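Local coordinates for protein probable ss-1,3-N-acetylglucosaminyltransferase (Staphylococcus aureus subsp. aureus N315, PDB 6H1J) that probably acts as a glycosyltransferase of the GT-A class, carrying a family 2 glycosyltransferase domain followed by a TarS-type linker domain, at residues Ser23-Thr28 / Ile55-His60; Leu43-Lys48 / Glu117-Asp122; Lys99-Glu104 / Phe178-Ile183. All coordinates share one frame; numbering follows the deposited sequence.

Contact 1 (Ser23-Thr28 / Ile55-His60); sequences SVIMPT and IIIDDH
Ser23-Thr28 and Ile55-Asp58 run as neighbouring parallel strands, their short axes 22° apart, and Ile25 to Thr28 pair in order with Ile55 to Asp58. Five backbone hydrogen bonds form the ladder, from Ile55 N to Val24 O (2.7 Å) through to Asp59 N to Thr28 O just beyond the strand. Pro27 has no N-H to give, but the ladder needs none from it on this side; its CA instead approaches Ile57 O at 3.2 Å as a CA-H...O contact.

Apolar contacts line both faces. On one, Ile25 and Ile57 lie alongside each other, CG2 of Ile25 meeting CD1 of Ile57 at 3.9 Å; Ile57 also packs on Pro93 of helix 91-100. On the other, the bent tip of Met26 lays CE against Ile56 CG1 (3.8 Å), while Ile56 CG2 meets Thr28 CG2 (3.7 Å); helices 35-43 and 66-72 pack there.

The polar contact ends the pair. Thr28 chi1 of 60° puts OG1 between backbone N and carbonyl, from where it donates to the anti lone pair of Asp58 OD1 (2.8 Å); Ser61 OG binds the same oxygen. These strands and helix 35-43 make a beta-alpha-beta unit of the GT-A fold. Ladder and apolar contacts together fix the register, and at the strand end one oxygen of a buried carboxylate, Asp58 OD1, takes two hydroxyls.

Contact 2 (Leu43-Lys48 / Glu117-Asp122); sequences LNQTMK and ERALED. With MG (magnesium ion), chain I.
Gln45 reaches across to the first turn of helix 119-129, where its OE1 accepts the backbone N-H of Leu120 at 2.9 Å, the donor tilted 23° from the carbonyl plane. Gln45 OE1 also rests against Leu120 CG (3.3 Å), and the two side chains meet at about a right angle. One residue on, Thr46 N donates to Glu117 O (2.8 Å), and Thr46 OG1 donates to Glu121 OE1 (2.9 Å), meeting it on the anti side and 25° out of the carboxylate plane. Met47 curls at its last torsion to press CE on Leu120 O and CB, over the same turn of the helix.

One water sits between loop and helix: it donates to Gln45 OE1 and Thr46 OG1 and accepts from Met47 N and Glu121 N, so four bonds hold it. Gln45 OE1 and this water therefore take up the backbone N-H groups of Leu120 and Glu121 at the N-terminal end of the helix, just after Arg118 at the N-cap position. The loop following helix 35-43 is in this way tied to the start of helix 119-129 within the GT-A domain.

Further out, Gln45 NE2 donates to Ser41 O and His116 O, which fixes the flip of its amide. Arg118 NE makes a weak bond, part of a salt bridge, to Asp122 OD2, whose second partner is Tyr221 OH. On the other side of the loop, a magnesium ion binds Gln45 O (2.3 Å) and Met47 O (2.5 Å); four waters complete its six ligands, one of them also donating to Thr46 O and another to Leu43 O.

Contact 3 (Lys99-Glu104 / Phe178-Ile183); sequences KMSKAE and FKKSVI
Lys180 and the loop Ser101-Glu104 meet along most of the lysine's length. At its base Lys180 N donates to Glu104 O (2.9 Å). Lys180 CB lies 3.3 Å from Ala103 O, and Lys180 CG stays beside Ala103 O at 3.6 Å. Although CG leaves anti to the backbone N (chi1 177°), the chain then bends at each later torsion and curls over the loop instead of stretching past it. Lys180 CE comes to rest on Ser101 CB at 3.9 Å. Lys180 NZ donates to Ser101 O (3.2 Å), tilted 34° from the carbonyl plane; its stronger partner is the carboxylate of Asp184, in a salt bridge, and a weak bond goes to Leu98 O. The ammonium thus lies among carbonyls at the C-terminal end of helix 91-100, where the helix dipole would probably favour its charge.

Other bonds shape the loop and its link to the helix. Ser101 OG accepts from Ala103 N, an ST turn; its strongest partner is Ser23 OG. Glu104 O has a second donor, a water that accepts in turn from Ser181 N, in the first turn of helix 180-185.

The contact joins the loop between helix 91-100 and strand 105-108 to the junction of strand 177-179 with helix 180-185; those two strands run antiparallel, and Val106 of the first packs on both Ser101 and Lys180.

How the contacts relate
All three contacts belong to the GT-A domain: contact 1 lies within its sheet, contact 3 at the end of one of its strands, and contact 2 beside it. Contact 1 is the hub: its centre lies about 15 Å from that of contact 3 and about 19 Å from that of contact 2, and it touches both. Towards contact 3, Ser23 OG and Ser101 OG are 2.7 Å apart, a probable hydrogen bond, and Ile55 CG2 packs on Met100 SD at 3.8 Å. Towards contact 2 the link is apolar, Val24 CG2 to Leu120 CD1 at 3.9 Å. Contacts 2 and 3 do not meet, their nearest atoms being about 9 Å apart. The magnesium ion of contact 2 lies about 12 Å from the nearest side-chain atom of Val24.

Contact 1 (Ser23-Thr28 / Ile55-His60)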
ATOM      1  N   SER B  23      14.354  13.344  49.078  1.00 22.52           N
ATOM      2  CA  SER B  23      13.090  12.700  49.445  1.00 23.86           C
ATOM      3  C   SER B  23      12.818  11.569  48.451  1.00 26.63           C
ATOM      4  O   SER B  23      12.671  11.847  47.254  1.00 21.46           O
ATOM      5  CB  SER B  23      11.940  13.670  49.447  1.00 25.50           C
ATOM      6  OG  SER B  23      12.187  14.756  50.323  1.00 30.63           O
ATOM      7  N   VAL B  24      12.767  10.324  48.943  1.00 19.68           N
ATOM      8  CA  VAL B  24      12.259   9.216  48.161  1.00 22.25           C
ATOM      9  C   VAL B  24      10.739   9.183  48.326  1.00 26.94           C
ATOM     10  O   VAL B  24      10.230   9.151  49.446  1.00 23.83           O
ATOM     11  CB  VAL B  24      12.899   7.874  48.548  1.00 22.46           C
ATOM     12  CG1 VAL B  24      12.394   6.736  47.667  1.00 21.15           C
ATOM     13  CG2 VAL B  24      14.413   7.955  48.535  1.00 22.64           C
ATOM     14  N   ILE B  25      10.022   9.194  47.198  1.00 22.04           N
ATOM     15  CA  ILE B  25       8.569   9.225  47.189  1.00 23.64           C
ATOM     16  C   ILE B  25       8.059   7.887  46.632  1.00 25.26           C
ATOM     17  O   ILE B  25       8.364   7.526  45.496  1.00 23.03           O
ATOM     18  CB  ILE B  25       8.051  10.434  46.389  1.00 23.40           C
ATOM     19  CG1 ILE B  25       8.480  11.751  47.042  1.00 24.89           C
ATOM     20  CG2 ILE B  25       6.540  10.356  46.204  1.00 24.36           C
ATOM     21  CD1 ILE B  25       8.237  12.971  46.190  1.00 23.93           C
ATOM     22  N   MET B  26       7.289   7.148  47.446  1.00 22.89           N
ATOM     23  CA  MET B  26       6.849   5.809  47.071  1.00 27.26           C
ATOM     24  C   MET B  26       5.341   5.671  47.263  1.00 29.91           C
ATOM     25  O   MET B  26       4.853   5.655  48.393  1.00 29.75           O
ATOM     26  CB  MET B  26       7.570   4.731  47.880  1.00 26.75           C
ATOM     27  CG  MET B  26       7.211   3.320  47.425  1.00 29.57           C
ATOM     28  SD  MET B  26       8.119   2.042  48.301  1.00 33.56           S
ATOM     29  CE  MET B  26       7.435   2.271  49.940  1.00 32.82           C
ATOM     30  N   PRO B  27       4.566   5.575  46.159  1.00 28.53           N
ATOM     31  CA  PRO B  27       3.159   5.173  46.224  1.00 28.44           C
ATOM     32  C   PRO B  27       3.006   3.688  46.568  1.00 24.14           C
ATOM     33  O   PRO B  27       3.831   2.851  46.147  1.00 24.32           O
ATOM     34  CB  PRO B  27       2.625   5.419  44.797  1.00 29.20           C
ATOM     35  CG  PRO B  27       3.662   6.305  44.156  1.00 28.58           C
ATOM     36  CD  PRO B  27       4.976   5.884  44.779  1.00 28.83           C
ATOM     37  N   THR B  28       1.964   3.362  47.338  1.00 26.94           N
ATOM     38  CA  THR B  28       1.644   1.945  47.635  1.00 27.59           C
ATOM     39  C   THR B  28       0.162   1.672  47.367  1.00 24.23           C
ATOM     40  O   THR B  28      -0.675   2.574  47.457  1.00 24.08           O
ATOM     41  CB  THR B  28       2.007   1.564  49.080  1.00 27.92           C
ATOM     42  OG1 THR B  28       1.273   2.403  49.971  1.00 28.48           O
ATOM     43  CG2 THR B  28       3.487   1.694  49.361  1.00 28.16           C
ATOM     44  N   ILE B  55       9.071   9.036  51.893  1.00 23.19           N
ATOM     45  CA  ILE B  55       7.660   9.444  52.003  1.00 25.53           C
ATOM     46  C   ILE B  55       6.829   8.358  51.329  1.00 25.93           C
ATOM     47  O   ILE B  55       6.988   8.150  50.130  1.00 24.76           O
ATOM     48  CB  ILE B  55       7.395  10.824  51.360  1.00 26.37           C
ATOM     49  CG1 ILE B  55       8.381  11.891  51.855  1.00 26.93           C
ATOM     50  CG2 ILE B  55       5.951  11.241  51.601  1.00 28.08           C
ATOM     51  CD1 ILE B  55       8.260  13.238  51.176  1.00 28.47           C
ATOM     52  N   ILE B  56       6.009   7.646  52.118  1.00 25.76           N
ATOM     53  CA  ILE B  56       5.132   6.597  51.600  1.00 26.69           C
ATOM     54  C   ILE B  56       3.716   7.171  51.526  1.00 29.17           C
ATOM     55  O   ILE B  56       3.214   7.663  52.512  1.00 33.29           O
ATOM     56  CB  ILE B  56       5.181   5.330  52.457  1.00 27.10           C
ATOM     57  CG1 ILE B  56       6.614   4.841  52.657  1.00 26.79           C
ATOM     58  CG2 ILE B  56       4.274   4.245  51.873  1.00 29.09           C
ATOM     59  CD1 ILE B  56       6.750   3.706  53.633  1.00 27.64           C
ATOM     60  N   ILE B  57       3.089   7.078  50.345  1.00 29.90           N
ATOM     61  CA  ILE B  57       1.697   7.471  50.155  1.00 33.76           C
ATOM     62  C   ILE B  57       0.896   6.243  49.712  1.00 34.70           C
ATOM     63  O   ILE B  57       1.074   5.735  48.622  1.00 31.21           O
ATOM     64  CB  ILE B  57       1.549   8.623  49.141  1.00 35.95           C
ATOM     65  CG1 ILE B  57       2.420   9.825  49.521  1.00 35.30           C
ATOM     66  CG2 ILE B  57       0.083   9.018  49.019  1.00 36.97           C
ATOM     67  CD1 ILE B  57       3.725   9.879  48.793  1.00 39.76           C
ATOM     68  N   ASP B  58      -0.000   5.787  50.592  1.00 35.67           N
ATOM     69  CA  ASP B  58      -0.817   4.651  50.322  1.00 35.41           C
ATOM     70  C   ASP B  58      -2.101   5.152  49.664  1.00 37.48           C
ATOM     71  O   ASP B  58      -2.794   6.041  50.223  1.00 35.69           O
ATOM     72  CB  ASP B  58      -1.139   3.856  51.586  1.00 37.07           C
ATOM     73  CG  ASP B  58      -1.932   2.596  51.278  1.00 38.62           C
ATOM     74  OD1 ASP B  58      -1.353   1.667  50.665  1.00 37.10           O
ATOM     75  OD2 ASP B  58      -3.137   2.565  51.623  1.00 40.29           O
ATOM     76  N   ASP B  59      -2.412   4.543  48.508  1.00 37.06           N
ATOM     77  CA  ASP B  59      -3.567   4.892  47.698  1.00 41.72           C
ATOM     78  C   ASP B  59      -4.808   4.134  48.208  1.00 44.93           C
ATOM     79  O   ASP B  59      -5.482   3.426  47.448  1.00 44.37           O
ATOM     80  CB  ASP B  59      -3.264   4.610  46.225  1.00 41.61           C
ATOM     81  CG  ASP B  59      -4.021   5.490  45.240  1.00 43.63           C
ATOM     82  OD1 ASP B  59      -4.940   6.208  45.674  1.00 42.70           O
ATOM     83  OD2 ASP B  59      -3.641   5.473  44.047  1.00 46.09           O
ATOM     84  N   HIS B  60      -5.115   4.339  49.494  1.00 48.96           N
ATOM     85  CA  HIS B  60      -6.223   3.697  50.222  1.00 51.09           C
ATOM     86  C   HIS B  60      -6.306   2.200  49.891  1.00 51.94           C
ATOM     87  O   HIS B  60      -7.267   1.752  49.260  1.00 52.42           O
ATOM     88  CB  HIS B  60      -7.541   4.415  49.923  1.00 54.66           C
ATOM     89  CG  HIS B  60      -8.570   4.187  50.972  1.00 57.66           C
ATOM     90  ND1 HIS B  60      -8.565   4.887  52.160  1.00 58.48           N
ATOM     91  CD2 HIS B  60      -9.618   3.338  51.020  1.00 60.38           C
ATOM     92  CE1 HIS B  60      -9.565   4.473  52.911  1.00 62.82           C
ATOM     93  NE2 HIS B  60     -10.231   3.522  52.229  1.00 65.60           N
TER

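Contact 2 (Leu43-Lys48 / Glu117-Asp122)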
ATOM      1  N   LEU B  43      15.934   2.229  53.574  1.00 21.96           N
ATOM      2  CA  LEU B  43      16.484   2.505  54.897  1.00 25.03           C
ATOM      3  C   LEU B  43      17.949   2.061  54.982  1.00 25.33           C
ATOM      4  O   LEU B  43      18.697   2.664  55.737  1.00 26.30           O
ATOM      5  CB  LEU B  43      15.619   1.826  55.955  1.00 24.96           C
ATOM      6  CG  LEU B  43      14.189   2.349  56.023  1.00 27.53           C
ATOM      7  CD1 LEU B  43      13.432   1.685  57.150  1.00 29.66           C
ATOM      8  CD2 LEU B  43      14.144   3.859  56.169  1.00 29.18           C
ATOM      9  N   ASN B  44      18.364   1.087  54.167  1.00 24.37           N
ATOM     10  CA  ASN B  44      19.741   0.595  54.134  1.00 27.47           C
ATOM     11  C   ASN B  44      20.551   1.341  53.056  1.00 27.07           C
ATOM     12  O   ASN B  44      20.870   0.786  52.019  1.00 33.19           O
ATOM     13  CB  ASN B  44      19.764  -0.917  53.881  1.00 32.07           C
ATOM     14  CG  ASN B  44      21.160  -1.518  53.902  1.00 38.28           C
ATOM     15  OD1 ASN B  44      22.002  -1.116  54.703  1.00 42.69           O
ATOM     16  ND2 ASN B  44      21.407  -2.510  53.062  1.00 39.35           N
ATOM     17  N   GLN B  45      20.869   2.614  53.283  1.00 26.53           N
ATOM     18  CA  GLN B  45      21.648   3.418  52.306  1.00 26.53           C
ATOM     19  C   GLN B  45      22.989   3.813  52.929  1.00 27.81           C
ATOM     20  O   GLN B  45      23.064   4.030  54.148  1.00 26.17           O
ATOM     21  CB  GLN B  45      20.866   4.674  51.917  1.00 25.56           C
ATOM     22  CG  GLN B  45      19.695   4.404  50.975  1.00 25.40           C
ATOM     23  CD  GLN B  45      20.122   3.924  49.606  1.00 26.17           C
ATOM     24  OE1 GLN B  45      20.835   4.639  48.890  1.00 22.65           O
ATOM     25  NE2 GLN B  45      19.661   2.727  49.230  1.00 22.11           N
ATOM     26  N   THR B  46      24.033   3.930  52.104  1.00 27.33           N
ATOM     27  CA  THR B  46      25.322   4.504  52.527  1.00 27.23           C
ATOM     28  C   THR B  46      25.159   5.973  52.938  1.00 28.81           C
ATOM     29  O   THR B  46      25.915   6.461  53.789  1.00 29.07           O
ATOM     30  CB  THR B  46      26.399   4.360  51.457  1.00 28.05           C
ATOM     31  OG1 THR B  46      25.916   4.948  50.242  1.00 27.28           O
ATOM     32  CG2 THR B  46      26.802   2.918  51.251  1.00 29.66           C
ATOM     33  N   MET B  47      24.196   6.687  52.331  1.00 26.15           N
ATOM     34  CA  MET B  47      23.870   8.054  52.754  1.00 26.04           C
ATOM     35  C   MET B  47      23.435   8.030  54.235  1.00 25.87           C
ATOM     36  O   MET B  47      22.663   7.203  54.648  1.00 25.70           O
ATOM     37  CB  MET B  47      22.771   8.668  51.879  1.00 23.41           C
ATOM     38  CG  MET B  47      22.464  10.102  52.185  1.00 23.89           C
ATOM     39  SD  MET B  47      21.242  10.924  51.130  1.00 25.50           S
ATOM     40  CE  MET B  47      22.244  11.345  49.711  1.00 24.13           C
ATOM     41  N   LYS B  48      23.892   9.019  55.002  1.00 28.47           N
ATOM     42  CA  LYS B  48      23.521   9.200  56.380  1.00 29.50           C
ATOM     43  C   LYS B  48      21.992   9.277  56.487  1.00 28.59           C
ATOM     44  O   LYS B  48      21.364  10.032  55.763  1.00 25.36           O
ATOM     45  CB  LYS B  48      24.183  10.495  56.870  1.00 37.86           C
ATOM     46  CG  LYS B  48      24.117  10.773  58.368  1.00 43.61           C
ATOM     47  CD  LYS B  48      24.770  12.104  58.750  1.00 44.60           C
ATOM     48  CE  LYS B  48      26.135  12.297  58.120  1.00 47.04           C
ATOM     49  N   GLU B 117      22.372  -0.163  47.836  1.00 23.53           N
ATOM     50  CA  GLU B 117      22.714   0.596  49.063  1.00 26.66           C
ATOM     51  C   GLU B 117      23.468   1.901  48.753  1.00 25.59           C
ATOM     52  O   GLU B 117      23.448   2.826  49.594  1.00 24.76           O
ATOM     53  CB  GLU B 117      23.467  -0.293  50.046  1.00 30.03           C
ATOM     54  CG  GLU B 117      24.916  -0.549  49.701  1.00 36.37           C
ATOM     55  CD  GLU B 117      25.632  -1.341  50.799  1.00 45.31           C
ATOM     56  OE1 GLU B 117      25.123  -1.382  51.949  1.00 48.29           O
ATOM     57  OE2 GLU B 117      26.708  -1.913  50.516  1.00 57.65           O
ATOM     58  N   ARG B 118      24.084   2.013  47.571  1.00 25.37           N
ATOM     59  CA  ARG B 118      24.877   3.234  47.250  1.00 25.84           C
ATOM     60  C   ARG B 118      24.125   4.167  46.290  1.00 24.65           C
ATOM     61  O   ARG B 118      24.745   5.134  45.816  1.00 24.10           O
ATOM     62  CB  ARG B 118      26.221   2.837  46.633  1.00 27.87           C
ATOM     63  CG  ARG B 118      27.039   1.876  47.481  1.00 32.07           C
ATOM     64  CD  ARG B 118      28.445   1.702  46.945  1.00 35.66           C
ATOM     65  NE  ARG B 118      28.887   2.864  46.189  1.00 38.62           N
ATOM     66  CZ  ARG B 118      29.673   3.820  46.668  1.00 48.66           C
ATOM     67  NH1 ARG B 118      29.305   4.508  47.736  1.00 44.40           N
ATOM     68  NH2 ARG B 118      30.824   4.087  46.076  1.00 49.03           N
ATOM     69  N   ALA B 119      22.837   3.912  46.054  1.00 23.93           N
ATOM     70  CA  ALA B 119      22.037   4.695  45.103  1.00 23.04           C
ATOM     71  C   ALA B 119      21.949   6.176  45.495  1.00 23.30           C
ATOM     72  O   ALA B 119      22.263   7.064  44.677  1.00 20.85           O
ATOM     73  CB  ALA B 119      20.652   4.114  44.933  1.00 22.17           C
ATOM     74  N   LEU B 120      21.454   6.475  46.695  1.00 21.92           N
ATOM     75  CA  LEU B 120      21.179   7.891  47.031  1.00 23.31           C
ATOM     76  C   LEU B 120      22.479   8.708  47.117  1.00 22.60           C
ATOM     77  O   LEU B 120      22.597   9.785  46.521  1.00 20.54           O
ATOM     78  CB  LEU B 120      20.380   7.966  48.333  1.00 24.02           C
ATOM     79  CG  LEU B 120      18.978   7.356  48.315  1.00 24.36           C
ATOM     80  CD1 LEU B 120      18.190   7.746  49.554  1.00 23.75           C
ATOM     81  CD2 LEU B 120      18.197   7.724  47.062  1.00 23.74           C
ATOM     82  N   GLU B 121      23.480   8.161  47.801  1.00 22.70           N
ATOM     83  CA  GLU B 121      24.760   8.836  47.971  1.00 26.25           C
ATOM     84  C   GLU B 121      25.445   9.073  46.609  1.00 24.75           C
ATOM     85  O   GLU B 121      25.914  10.204  46.316  1.00 23.17           O
ATOM     86  CB  GLU B 121      25.670   8.023  48.888  1.00 28.39           C
ATOM     87  CG  GLU B 121      27.087   8.535  48.858  1.00 33.00           C
ATOM     88  CD  GLU B 121      27.900   8.233  50.080  1.00 40.95           C
ATOM     89  OE1 GLU B 121      27.938   7.041  50.475  1.00 48.70           O
ATOM     90  OE2 GLU B 121      28.440   9.199  50.646  1.00 47.90           O
ATOM     91  N   ASP B 122      25.590   8.011  45.813  1.00 23.03           N
ATOM     92  CA  ASP B 122      26.333   8.105  44.551  1.00 24.82           C
ATOM     93  C   ASP B 122      25.605   9.034  43.576  1.00 24.53           C
ATOM     94  O   ASP B 122      26.251   9.824  42.873  1.00 24.75           O
ATOM     95  CB  ASP B 122      26.593   6.735  43.932  1.00 25.72           C
ATOM     96  CG  ASP B 122      27.686   5.944  44.619  1.00 27.62           C
ATOM     97  OD1 ASP B 122      28.247   6.453  45.606  1.00 28.26           O
ATOM     98  OD2 ASP B 122      27.973   4.827  44.162  1.00 30.68           O
TER
HETATM   99 MG    MG I 401      22.880   5.233  56.087  1.00 44.21          MG
HETATM  100  O   HOH W   1      20.747   5.128  56.033  1.00 34.31           O
HETATM  101  O   HOH W   2      24.826   0.807  54.484  1.00 59.85           O
HETATM  102  O   HOH W   3      23.433   5.822  49.525  1.00 18.24           O
HETATM  103  O   HOH W   4      25.200   5.716  56.462  1.00 35.16           O
HETATM  104  O   HOH W   5      23.079   6.190  58.492  1.00 38.41           O
HETATM  105  O   HOH W   6      23.584   3.156  57.368  1.00 46.23           O

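Contact 3 (Lys99-Glu104 / Phe178-Ile183)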
ATOM      1  N   LYS B  99       4.260  17.511  47.250  1.00 35.80           N
ATOM      2  CA  LYS B  99       3.776  18.572  48.143  1.00 37.61           C
ATOM      3  C   LYS B  99       4.403  18.433  49.535  1.00 37.72           C
ATOM      4  O   LYS B  99       4.660  19.427  50.170  1.00 38.00           O
ATOM      5  CB  LYS B  99       2.250  18.546  48.275  1.00 41.43           C
ATOM      6  CG  LYS B  99       1.494  18.981  47.030  1.00 46.34           C
ATOM      7  CD  LYS B  99       0.020  18.659  47.056  1.00 50.40           C
ATOM      8  CE  LYS B  99      -0.627  18.910  45.709  1.00 51.94           C
ATOM      9  NZ  LYS B  99      -2.101  18.805  45.800  1.00 59.00           N
ATOM     10  N   MET B 100       4.669  17.197  49.972  1.00 37.58           N
ATOM     11  CA  MET B 100       5.186  16.914  51.314  1.00 35.82           C
ATOM     12  C   MET B 100       6.703  17.104  51.380  1.00 33.73           C
ATOM     13  O   MET B 100       7.245  17.344  52.455  1.00 35.20           O
ATOM     14  CB  MET B 100       4.852  15.482  51.744  1.00 36.34           C
ATOM     15  CG  MET B 100       3.371  15.249  51.978  1.00 37.72           C
ATOM     16  SD  MET B 100       2.993  13.477  52.187  1.00 40.47           S
ATOM     17  CE  MET B 100       3.617  13.215  53.849  1.00 38.12           C
ATOM     18  N   SER B 101       7.399  16.982  50.249  1.00 31.00           N
ATOM     19  CA  SER B 101       8.861  17.061  50.244  1.00 32.86           C
ATOM     20  C   SER B 101       9.376  18.506  50.314  1.00 35.95           C
ATOM     21  O   SER B 101       8.934  19.361  49.553  1.00 38.50           O
ATOM     22  CB  SER B 101       9.455  16.429  49.034  1.00 30.95           C
ATOM     23  OG  SER B 101      10.848  16.713  49.041  1.00 31.76           O
ATOM     24  N   LYS B 102      10.443  18.708  51.097  1.00 38.75           N
ATOM     25  CA  LYS B 102      11.128  20.019  51.201  1.00 43.08           C
ATOM     26  C   LYS B 102      12.626  19.894  50.861  1.00 40.14           C
ATOM     27  O   LYS B 102      13.395  20.826  51.135  1.00 42.41           O
ATOM     28  CB  LYS B 102      10.943  20.589  52.613  1.00 47.30           C
ATOM     29  CG  LYS B 102      10.819  22.101  52.674  1.00 52.81           C
ATOM     30  N   ALA B 103      13.011  18.787  50.206  1.00 33.18           N
ATOM     31  CA  ALA B 103      14.404  18.371  49.968  1.00 30.29           C
ATOM     32  C   ALA B 103      14.955  19.005  48.679  1.00 26.68           C
ATOM     33  O   ALA B 103      14.233  19.558  47.887  1.00 26.43           O
ATOM     34  CB  ALA B 103      14.478  16.860  49.863  1.00 28.54           C
ATOM     35  N   GLU B 104      16.255  18.827  48.466  1.00 25.24           N
ATOM     36  CA  GLU B 104      16.947  19.333  47.321  1.00 26.39           C
ATOM     37  C   GLU B 104      16.575  18.523  46.068  1.00 23.43           C
ATOM     38  O   GLU B 104      16.351  19.078  45.010  1.00 24.01           O
ATOM     39  CB  GLU B 104      18.444  19.234  47.580  1.00 30.82           C
ATOM     40  CG  GLU B 104      19.263  19.990  46.563  1.00 35.62           C
ATOM     41  CD  GLU B 104      20.718  20.175  46.955  1.00 39.81           C
ATOM     42  OE1 GLU B 104      21.437  20.831  46.169  1.00 43.83           O
ATOM     43  OE2 GLU B 104      21.124  19.633  48.019  1.00 39.11           O
ATOM     44  N   PHE B 178      15.454  13.889  40.618  1.00 18.11           N
ATOM     45  CA  PHE B 178      14.987  15.139  40.041  1.00 19.29           C
ATOM     46  C   PHE B 178      15.238  16.285  41.018  1.00 20.74           C
ATOM     47  O   PHE B 178      14.832  16.162  42.183  1.00 20.49           O
ATOM     48  CB  PHE B 178      13.479  15.122  39.802  1.00 19.92           C
ATOM     49  CG  PHE B 178      13.008  14.172  38.730  1.00 19.37           C
ATOM     50  CD1 PHE B 178      12.709  12.853  39.020  1.00 20.98           C
ATOM     51  CD2 PHE B 178      12.900  14.598  37.416  1.00 21.55           C
ATOM     52  CE1 PHE B 178      12.294  11.979  38.020  1.00 21.74           C
ATOM     53  CE2 PHE B 178      12.458  13.739  36.421  1.00 21.22           C
ATOM     54  CZ  PHE B 178      12.158  12.425  36.731  1.00 22.29           C
ATOM     55  N   LYS B 179      15.849  17.393  40.539  1.00 20.70           N
ATOM     56  CA  LYS B 179      16.061  18.574  41.371  1.00 21.25           C
ATOM     57  C   LYS B 179      14.709  19.256  41.608  1.00 22.03           C
ATOM     58  O   LYS B 179      13.976  19.571  40.696  1.00 21.01           O
ATOM     59  CB  LYS B 179      17.048  19.560  40.731  1.00 25.65           C
ATOM     60  CG  LYS B 179      17.384  20.780  41.594  1.00 28.28           C
ATOM     61  CD  LYS B 179      18.479  21.653  41.034  1.00 32.84           C
ATOM     62  CE  LYS B 179      19.866  21.252  41.507  1.00 39.55           C
ATOM     63  NZ  LYS B 179      20.929  22.229  41.135  1.00 44.70           N
ATOM     64  N   LYS B 180      14.398  19.506  42.882  1.00 22.70           N
ATOM     65  CA  LYS B 180      13.057  19.837  43.318  1.00 25.26           C
ATOM     66  C   LYS B 180      12.677  21.275  42.937  1.00 26.85           C
ATOM     67  O   LYS B 180      11.518  21.551  42.660  1.00 29.18           O
ATOM     68  CB  LYS B 180      12.960  19.617  44.826  1.00 26.81           C
ATOM     69  CG  LYS B 180      11.629  20.000  45.436  1.00 31.72           C
ATOM     70  CD  LYS B 180      10.472  19.197  44.925  1.00 35.54           C
ATOM     71  CE  LYS B 180       9.451  18.938  46.009  1.00 39.22           C
ATOM     72  NZ  LYS B 180       8.862  20.203  46.509  1.00 38.61           N
ATOM     73  N   SER B 181      13.634  22.196  42.975  1.00 25.42           N
ATOM     74  CA  SER B 181      13.394  23.587  42.553  1.00 30.28           C
ATOM     75  C   SER B 181      12.852  23.681  41.107  1.00 28.81           C
ATOM     76  O   SER B 181      11.992  24.525  40.803  1.00 29.34           O
ATOM     77  CB  SER B 181      14.667  24.404  42.691  1.00 32.22           C
ATOM     78  OG  SER B 181      15.691  23.834  41.893  1.00 32.66           O
ATOM     79  N   VAL B 182      13.323  22.807  40.206  1.00 26.12           N
ATOM     80  CA  VAL B 182      12.852  22.820  38.823  1.00 27.11           C
ATOM     81  C   VAL B 182      11.342  22.497  38.776  1.00 28.12           C
ATOM     82  O   VAL B 182      10.562  23.204  38.109  1.00 27.02           O
ATOM     83  CB  VAL B 182      13.679  21.834  37.973  1.00 27.65           C
ATOM     84  CG1 VAL B 182      13.105  21.683  36.577  1.00 29.09           C
ATOM     85  CG2 VAL B 182      15.151  22.220  37.903  1.00 27.24           C
ATOM     86  N   ILE B 183      10.937  21.422  39.480  1.00 25.70           N
ATOM     87  CA  ILE B 183       9.534  20.990  39.639  1.00 25.54           C
ATOM     88  C   ILE B 183       8.691  22.107  40.275  1.00 27.67           C
ATOM     89  O   ILE B 183       7.577  22.350  39.823  1.00 28.11           O
ATOM     90  CB  ILE B 183       9.456  19.694  40.483  1.00 25.37           C
ATOM     91  CG1 ILE B 183       9.976  18.483  39.707  1.00 24.10           C
ATOM     92  CG2 ILE B 183       8.045  19.452  40.998  1.00 26.08           C
ATOM     93  CD1 ILE B 183      10.564  17.431  40.576  1.00 25.07           C
TER
HETATM   94  O   HOH W   7      15.987  21.846  44.671  1.00 26.05           O